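Local coordinates for BH2602 protein (Bacillus halodurans, PDB 3NWZ) that binds coenzyme A and probably hydrolyses acyl-CoA thioesters, although its physiological substrate is not known, at residues 93-106 with 130-144. Numbering follows the deposited sequence.
Sequences AMGQMVNRQLPDGQ and ASIVHQGKQRIVVEG
The C-terminal half of helix 83-100 lies on a beta hairpin, the helix-on-sheet core of the hot dog fold, with Met94 CA 5.3 Å from Ala130 CA. The axis of helix 93-100 passes 7.6 Å from that of strand 130-132, their N-to-C directions 37° apart, and runs at 137° to strand 139-144, the other arm of the hairpin. The two arms pair antiparallel through Ser131 and Glu143, then a classic beta bulge sets in, where the amides of Val133 and His134 both bond to Val141 O. Beyond it, the strands lead into the turn holding Lys137 and Gln138, which belong, with His134 and Arg139, to the residues that bind CoA, not bound to this chain. On the other side of the sheet Arg139 makes a salt bridge to Glu112 of a neighbouring subunit.

Ala130 fits against the helix backbone at Ala93 and Met94, its CB 3.7 Å from Met94 N. Met94 and Met97 are both selenomethionine. Met94 CB rests on Val142 CG1 (3.6 Å), and a bend about chi3 carries CE past Val142 onto the backbone of Glu143 and Gly144. Met97 has CG anti to its backbone N, which sets CG against Ile132 CG1, and SE lies 3.5 Å from Ala130 O. At the end of the helix Gln101 lays its CB and CG over the tip of Ile132, while its amide plane stands 79° from that of Gln135. Phe161 of strand 153-163 touches both Met94 and Val142. Ile140 CD1 touches Val98 CG1, met tip to tip, and, at about a right angle from it, Leu102 CD2, each at 3.4 Å.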
loop_
_atom_site.group_PDB
_atom_site.type_symbol
_atom_site.label_atom_id
_atom_site.label_comp_id
_atom_site.label_asym_id
_atom_site.label_seq_id
_atom_site.Cartn_x
_atom_site.Cartn_y
_atom_site.Cartn_z
ATOM N N ALA A 93 -3.780 16.258 -0.971
ATOM C CA ALA A 93 -3.768 16.681 0.425
ATOM C C ALA A 93 -2.386 16.378 1.033
ATOM O O ALA A 93 -1.702 17.279 1.543
ATOM C CB ALA A 93 -4.874 15.949 1.198
HETATM N N MSE A 94 -1.964 15.116 0.945
HETATM C CA MSE A 94 -0.689 14.709 1.504
HETATM C C MSE A 94 0.487 15.483 0.936
HETATM O O MSE A 94 1.519 15.679 1.618
HETATM C CB MSE A 94 -0.481 13.238 1.266
HETATM C CG MSE A 94 -1.653 12.413 1.683
HETATM SE SE MSE A 94 -1.367 10.563 1.294
HETATM C CE MSE A 94 -1.279 9.887 3.097
ATOM N N GLY A 95 0.338 15.922 -0.309
ATOM C CA GLY A 95 1.399 16.678 -0.934
ATOM C C GLY A 95 1.509 18.057 -0.316
ATOM O O GLY A 95 2.535 18.416 0.261
ATOM N N GLN A 96 0.441 18.834 -0.433
ATOM C CA GLN A 96 0.455 20.171 0.113
ATOM C C GLN A 96 0.896 20.142 1.572
ATOM O O GLN A 96 1.620 21.038 2.011
ATOM C CB GLN A 96 -0.911 20.820 -0.074
ATOM C CG GLN A 96 -1.257 21.009 -1.560
ATOM C CD GLN A 96 -2.304 22.083 -1.801
ATOM O OE1 GLN A 96 -3.329 22.129 -1.133
ATOM N NE2 GLN A 96 -2.049 22.943 -2.768
HETATM N N MSE A 97 0.477 19.105 2.306
HETATM C CA MSE A 97 0.885 18.904 3.702
HETATM C C MSE A 97 2.422 18.881 3.733
HETATM O O MSE A 97 3.062 19.758 4.313
HETATM C CB MSE A 97 0.347 17.561 4.220
HETATM C CG MSE A 97 0.761 17.173 5.666
HETATM SE SE MSE A 97 -0.135 18.164 7.096
HETATM C CE MSE A 97 0.997 19.755 7.131
ATOM N N VAL A 98 3.012 17.878 3.082
ATOM C CA VAL A 98 4.472 17.765 3.020
ATOM C C VAL A 98 5.153 19.087 2.651
ATOM O O VAL A 98 6.065 19.562 3.338
ATOM C CB VAL A 98 4.926 16.722 1.969
ATOM C CG1 VAL A 98 6.446 16.557 2.020
ATOM C CG2 VAL A 98 4.259 15.398 2.220
ATOM N N ASN A 99 4.702 19.690 1.562
ATOM C CA ASN A 99 5.319 20.916 1.093
ATOM C C ASN A 99 5.209 22.135 2.002
ATOM O O ASN A 99 6.025 23.051 1.918
ATOM C CB ASN A 99 4.815 21.206 -0.317
ATOM C CG ASN A 99 5.410 20.249 -1.332
ATOM O OD1 ASN A 99 6.619 20.234 -1.537
ATOM N ND2 ASN A 99 4.570 19.429 -1.956
ATOM N N ARG A 100 4.226 22.148 2.887
ATOM C CA ARG A 100 4.098 23.269 3.795
ATOM C C ARG A 100 5.080 23.154 4.967
ATOM O O ARG A 100 5.418 24.154 5.609
ATOM C CB ARG A 100 2.663 23.374 4.291
ATOM C CG ARG A 100 1.846 24.393 3.496
ATOM C CD ARG A 100 1.128 25.371 4.419
ATOM N NE ARG A 100 2.015 26.015 5.397
ATOM C CZ ARG A 100 2.457 25.447 6.523
ATOM N NH1 ARG A 100 2.101 24.205 6.834
ATOM N NH2 ARG A 100 3.253 26.124 7.347
ATOM N N GLN A 101 5.557 21.932 5.212
ATOM C CA GLN A 101 6.497 21.652 6.290
ATOM C C GLN A 101 7.931 21.577 5.780
ATOM O O GLN A 101 8.812 21.048 6.470
ATOM C CB GLN A 101 6.139 20.325 6.959
ATOM C CG GLN A 101 4.860 20.384 7.768
ATOM C CD GLN A 101 5.024 21.235 8.997
ATOM O OE1 GLN A 101 5.740 20.859 9.919
ATOM N NE2 GLN A 101 4.378 22.401 9.013
ATOM N N LEU A 102 8.163 22.102 4.580
ATOM C CA LEU A 102 9.492 22.065 3.983
ATOM C C LEU A 102 10.063 23.438 3.686
ATOM O O LEU A 102 9.337 24.354 3.281
ATOM C CB LEU A 102 9.485 21.266 2.670
ATOM C CG LEU A 102 9.233 19.758 2.619
ATOM C CD1 LEU A 102 9.533 19.254 1.195
ATOM C CD2 LEU A 102 10.114 19.040 3.601
ATOM N N PRO A 103 11.384 23.595 3.877
ATOM C CA PRO A 103 12.100 24.847 3.630
ATOM C C PRO A 103 11.757 25.404 2.248
ATOM O O PRO A 103 11.247 24.676 1.390
ATOM C CB PRO A 103 13.554 24.418 3.729
ATOM C CG PRO A 103 13.496 23.428 4.854
ATOM C CD PRO A 103 12.276 22.601 4.504
ATOM N N ASP A 104 12.025 26.691 2.033
ATOM C CA ASP A 104 11.750 27.304 0.738
ATOM C C ASP A 104 12.600 26.644 -0.344
ATOM O O ASP A 104 12.138 26.440 -1.468
ATOM C CB ASP A 104 12.045 28.805 0.776
ATOM C CG ASP A 104 10.820 29.628 1.105
ATOM O OD1 ASP A 104 10.906 30.870 1.035
ATOM O OD2 ASP A 104 9.772 29.033 1.432
ATOM N N GLY A 105 13.839 26.313 0.013
ATOM C CA GLY A 105 14.747 25.674 -0.925
ATOM C C GLY A 105 14.654 24.158 -0.930
ATOM O O GLY A 105 15.664 23.469 -1.072
ATOM N N GLN A 106 13.439 23.642 -0.770
ATOM C CA GLN A 106 13.190 22.205 -0.764
ATOM C C GLN A 106 11.802 21.910 -1.312
ATOM O O GLN A 106 10.925 22.769 -1.307
ATOM C CB GLN A 106 13.314 21.640 0.655
ATOM C CG GLN A 106 14.752 21.442 1.125
ATOM C CD GLN A 106 14.854 20.778 2.502
ATOM O OE1 GLN A 106 14.294 19.703 2.738
ATOM N NE2 GLN A 106 15.584 21.416 3.409
ATOM N N ALA A 130 -4.999 15.123 5.672
ATOM C CA ALA A 130 -3.687 14.508 5.817
ATOM C C ALA A 130 -2.894 15.012 7.027
ATOM O O ALA A 130 -3.039 16.167 7.432
ATOM C CB ALA A 130 -2.863 14.749 4.503
ATOM N N SER A 131 -2.045 14.137 7.575
ATOM C CA SER A 131 -1.168 14.468 8.711
ATOM C C SER A 131 0.206 13.768 8.615
ATOM O O SER A 131 0.312 12.609 8.233
ATOM C CB SER A 131 -1.834 14.122 10.064
ATOM O OG SER A 131 -1.891 12.733 10.317
ATOM N N ILE A 132 1.262 14.491 8.955
ATOM C CA ILE A 132 2.597 13.925 8.913
ATOM C C ILE A 132 2.739 12.828 9.976
ATOM O O ILE A 132 2.283 12.978 11.129
ATOM C CB ILE A 132 3.651 15.002 9.150
ATOM C CG1 ILE A 132 3.537 16.079 8.072
ATOM C CG2 ILE A 132 5.038 14.375 9.161
ATOM C CD1 ILE A 132 4.594 17.126 8.161
ATOM N N VAL A 133 3.363 11.718 9.578
ATOM C CA VAL A 133 3.538 10.585 10.465
ATOM C C VAL A 133 4.993 10.518 10.839
ATOM O O VAL A 133 5.365 9.974 11.874
ATOM C CB VAL A 133 3.129 9.285 9.747
ATOM C CG1 VAL A 133 3.340 8.082 10.671
ATOM C CG2 VAL A 133 1.665 9.399 9.282
ATOM N N HIS A 134 5.812 11.098 9.976
ATOM C CA HIS A 134 7.251 11.117 10.162
ATOM C C HIS A 134 7.854 12.161 9.232
ATOM O O HIS A 134 7.382 12.345 8.098
ATOM C CB HIS A 134 7.852 9.746 9.839
ATOM C CG HIS A 134 9.338 9.697 9.993
ATOM N ND1 HIS A 134 9.973 10.020 11.175
ATOM C CD2 HIS A 134 10.317 9.362 9.120
ATOM C CE1 HIS A 134 11.278 9.884 11.022
ATOM N NE2 HIS A 134 11.514 9.487 9.784
ATOM N N GLN A 135 8.898 12.833 9.716
ATOM C CA GLN A 135 9.577 13.858 8.933
ATOM C C GLN A 135 11.093 13.684 8.917
ATOM O O GLN A 135 11.797 14.285 9.736
ATOM C CB GLN A 135 9.233 15.249 9.477
ATOM C CG GLN A 135 9.612 16.389 8.545
ATOM C CD GLN A 135 8.993 17.713 8.963
ATOM O OE1 GLN A 135 7.833 17.769 9.379
ATOM N NE2 GLN A 135 9.759 18.792 8.835
ATOM N N GLY A 136 11.587 12.846 8.003
ATOM C CA GLY A 136 13.025 12.662 7.882
ATOM C C GLY A 136 13.552 13.709 6.909
ATOM O O GLY A 136 12.790 14.551 6.406
ATOM N N LYS A 137 14.854 13.701 6.648
ATOM C CA LYS A 137 15.397 14.653 5.691
ATOM C C LYS A 137 15.556 13.906 4.379
ATOM O O LYS A 137 15.913 14.472 3.350
ATOM C CB LYS A 137 16.743 15.200 6.160
ATOM C CG LYS A 137 16.633 16.343 7.152
ATOM C CD LYS A 137 17.861 17.239 7.078
ATOM C CE LYS A 137 17.807 18.188 5.880
ATOM N NZ LYS A 137 16.927 19.371 6.130
ATOM N N GLN A 138 15.251 12.617 4.450
ATOM C CA GLN A 138 15.332 11.688 3.334
ATOM C C GLN A 138 13.960 11.554 2.629
ATOM O O GLN A 138 13.800 11.819 1.429
ATOM C CB GLN A 138 15.764 10.331 3.898
ATOM C CG GLN A 138 14.785 9.820 4.975
ATOM C CD GLN A 138 15.435 9.427 6.290
ATOM O OE1 GLN A 138 16.075 10.238 6.974
ATOM N NE2 GLN A 138 15.258 8.171 6.659
ATOM N N ARG A 139 12.968 11.144 3.406
ATOM C CA ARG A 139 11.626 10.939 2.900
ATOM C C ARG A 139 10.662 11.372 3.984
ATOM O O ARG A 139 11.015 11.377 5.174
ATOM C CB ARG A 139 11.410 9.458 2.592
ATOM C CG ARG A 139 10.983 8.619 3.794
ATOM C CD ARG A 139 10.684 7.196 3.351
ATOM N NE ARG A 139 9.811 6.455 4.260
ATOM C CZ ARG A 139 10.236 5.728 5.286
ATOM N NH1 ARG A 139 11.529 5.637 5.554
ATOM N NH2 ARG A 139 9.361 5.071 6.030
ATOM N N ILE A 140 9.447 11.730 3.573
ATOM C CA ILE A 140 8.428 12.155 4.522
ATOM C C ILE A 140 7.229 11.255 4.411
ATOM O O ILE A 140 6.607 11.171 3.365
ATOM C CB ILE A 140 7.978 13.620 4.291
ATOM C CG1 ILE A 140 9.070 14.592 4.741
ATOM C CG2 ILE A 140 6.711 13.904 5.081
ATOM C CD1 ILE A 140 8.740 16.031 4.463
ATOM N N VAL A 141 6.926 10.573 5.512
ATOM C CA VAL A 141 5.802 9.666 5.590
ATOM C C VAL A 141 4.623 10.459 6.137
ATOM O O VAL A 141 4.737 11.122 7.172
ATOM C CB VAL A 141 6.147 8.505 6.516
ATOM C CG1 VAL A 141 4.945 7.575 6.685
ATOM C CG2 VAL A 141 7.354 7.754 5.942
ATOM N N VAL A 142 3.504 10.396 5.419
ATOM C CA VAL A 142 2.296 11.110 5.781
ATOM C C VAL A 142 1.128 10.133 5.713
ATOM O O VAL A 142 1.260 9.053 5.154
ATOM C CB VAL A 142 2.047 12.304 4.814
ATOM C CG1 VAL A 142 2.119 11.827 3.368
ATOM C CG2 VAL A 142 0.675 12.933 5.080
ATOM N N GLU A 143 -0.007 10.516 6.293
ATOM C CA GLU A 143 -1.185 9.664 6.316
ATOM C C GLU A 143 -2.417 10.520 6.117
ATOM O O GLU A 143 -2.414 11.694 6.470
ATOM C CB GLU A 143 -1.284 8.950 7.665
ATOM C CG GLU A 143 -1.849 9.838 8.793
ATOM C CD GLU A 143 -1.852 9.145 10.138
ATOM O OE1 GLU A 143 -2.523 8.095 10.276
ATOM O OE2 GLU A 143 -1.176 9.653 11.058
ATOM N N GLY A 144 -3.479 9.940 5.570
ATOM C CA GLY A 144 -4.690 10.718 5.358
ATOM C C GLY A 144 -5.995 9.942 5.231
ATOM O O GLY A 144 -6.006 8.726 5.125
#